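Local coordinates for protein ribose 5-phosphate isomerase (Trypanosoma cruzi, PDB 3M1P) that probably interconverts ribose 5-phosphate and ribulose 5-phosphate as a type B sugar-phosphate isomerase, working as an assembly of four chains, at residues A[19-22]-A[23-27]. The protein carries 1 engineered substitution. Numbering follows the deposited sequence.
Sequences NLIL and YVKEA
One face of the Y23 ring lies against the main chain of N19, whose carbonyl O stands 3.0 Å above the ring plane, displaced toward the rim, while E26 OE1 lies at the ring edge, in plane. The N19 side chain runs alongside that of Y23, pointing the same way, with amide and ring planes 71° apart; N19 CB touches the far end of the ring, 3.6 Å from Y23 CZ, and N19 OD1 comes to 3.1 Å from Y23 OH. What folds the tyrosine back over the preceding turn is its first torsion (chi1 -55°), which sets CG anti to its own carbonyl carbon. N19 O also accepts the hydrogen bond from Y23 N at 2.7 Å, so a single carbonyl both closes a helical turn and meets an aromatic face. The same i to i+4 pattern continues with V24 N to L20 O, K25 N to I21 O and E26 N to L22 O, the repeat that defines an alpha-helix. The K25 chain, extended beyond CG, runs alongside I21 and points the same way, bringing NZ to 3.9 Å from I21 CG2. E26 slants across L22, its OE1 3.8 Å from L22 CG; the carboxylate is held by a salt bridge from OE2 to R121. These turns belong to helix 17-26, which packs on the parallel sheet: L20 and V24 meet strand 3-9, I21 and K25 reach strand 31-35, and Y23 and L20 lean on helix 117-129.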
loop_
_atom_site.group_PDB
_atom_site.type_symbol
_atom_site.label_atom_id
_atom_site.label_comp_id
_atom_site.label_asym_id
_atom_site.label_seq_id
_atom_site.Cartn_x
_atom_site.Cartn_y
_atom_site.Cartn_z
ATOM N N ASN A 19 -6.813 18.346 -9.575
ATOM C CA ASN A 19 -5.578 17.575 -9.307
ATOM C C ASN A 19 -5.238 16.626 -10.461
ATOM O O ASN A 19 -4.118 16.622 -10.974
ATOM C CB ASN A 19 -5.710 16.717 -8.026
ATOM C CG ASN A 19 -5.948 17.534 -6.765
ATOM O OD1 ASN A 19 -5.101 17.564 -5.863
ATOM N ND2 ASN A 19 -7.115 18.158 -6.670
ATOM N N LEU A 20 -6.220 15.814 -10.858
ATOM C CA LEU A 20 -6.037 14.827 -11.923
ATOM C C LEU A 20 -5.650 15.483 -13.241
ATOM O O LEU A 20 -4.722 15.026 -13.909
ATOM C CB LEU A 20 -7.308 13.994 -12.099
ATOM C CG LEU A 20 -7.819 13.323 -10.830
ATOM C CD1 LEU A 20 -9.170 12.681 -11.093
ATOM C CD2 LEU A 20 -6.799 12.298 -10.277
ATOM N N ILE A 21 -6.360 16.559 -13.595
ATOM C CA ILE A 21 -6.045 17.348 -14.799
ATOM C C ILE A 21 -4.584 17.817 -14.743
ATOM O O ILE A 21 -3.811 17.596 -15.679
ATOM C CB ILE A 21 -7.021 18.558 -14.978
ATOM C CG1 ILE A 21 -8.431 18.066 -15.309
ATOM C CG2 ILE A 21 -6.507 19.526 -16.061
ATOM C CD1 ILE A 21 -9.538 19.114 -15.127
ATOM N N LEU A 22 -4.216 18.422 -13.615
ATOM C CA LEU A 22 -2.844 18.855 -13.378
ATOM C C LEU A 22 -1.818 17.711 -13.458
ATOM O O LEU A 22 -0.783 17.862 -14.104
ATOM C CB LEU A 22 -2.743 19.606 -12.040
ATOM C CG LEU A 22 -1.356 20.127 -11.648
ATOM C CD1 LEU A 22 -0.828 21.136 -12.674
ATOM C CD2 LEU A 22 -1.332 20.729 -10.227
ATOM N N TYR A 23 -2.101 16.571 -12.822
ATOM C CA TYR A 23 -1.132 15.441 -12.826
ATOM C C TYR A 23 -0.849 14.904 -14.240
ATOM O O TYR A 23 0.276 14.483 -14.547
ATOM C CB TYR A 23 -1.564 14.294 -11.885
ATOM C CG TYR A 23 -1.825 14.723 -10.446
ATOM C CD1 TYR A 23 -1.146 15.821 -9.884
ATOM C CD2 TYR A 23 -2.744 14.041 -9.648
ATOM C CE1 TYR A 23 -1.378 16.221 -8.580
ATOM C CE2 TYR A 23 -2.981 14.432 -8.334
ATOM C CZ TYR A 23 -2.294 15.528 -7.806
ATOM O OH TYR A 23 -2.507 15.936 -6.511
ATOM N N VAL A 24 -1.874 14.921 -15.086
ATOM C CA VAL A 24 -1.731 14.511 -16.484
ATOM C C VAL A 24 -0.778 15.462 -17.219
ATOM O O VAL A 24 0.150 15.020 -17.905
ATOM C CB VAL A 24 -3.113 14.432 -17.189
ATOM C CG1 VAL A 24 -2.946 14.220 -18.691
ATOM C CG2 VAL A 24 -3.959 13.312 -16.565
ATOM N N LYS A 25 -0.997 16.764 -17.047
ATOM C CA LYS A 25 -0.087 17.770 -17.602
ATOM C C LYS A 25 1.334 17.606 -17.070
ATOM O O LYS A 25 2.297 17.768 -17.818
ATOM C CB LYS A 25 -0.603 19.185 -17.320
ATOM C CG LYS A 25 -1.861 19.534 -18.079
ATOM C CD LYS A 25 -2.384 20.883 -17.668
ATOM C CE LYS A 25 -3.536 21.282 -18.563
ATOM N NZ LYS A 25 -4.404 22.261 -17.865
ATOM N N GLU A 26 1.463 17.254 -15.790
ATOM C CA GLU A 26 2.795 17.102 -15.183
ATOM C C GLU A 26 3.613 15.975 -15.799
ATOM O O GLU A 26 4.839 16.049 -15.813
ATOM C CB GLU A 26 2.707 16.908 -13.671
ATOM C CG GLU A 26 2.215 18.115 -12.908
ATOM C CD GLU A 26 2.520 17.998 -11.432
ATOM O OE1 GLU A 26 1.577 17.981 -10.612
ATOM O OE2 GLU A 26 3.722 17.907 -11.099
ATOM N N ALA A 27 2.931 14.936 -16.303
ATOM C CA ALA A 27 3.580 13.844 -17.041
ATOM C C ALA A 27 4.355 14.319 -18.275
ATOM O O ALA A 27 5.295 13.661 -18.724
ATOM C CB ALA A 27 2.552 12.783 -17.433
#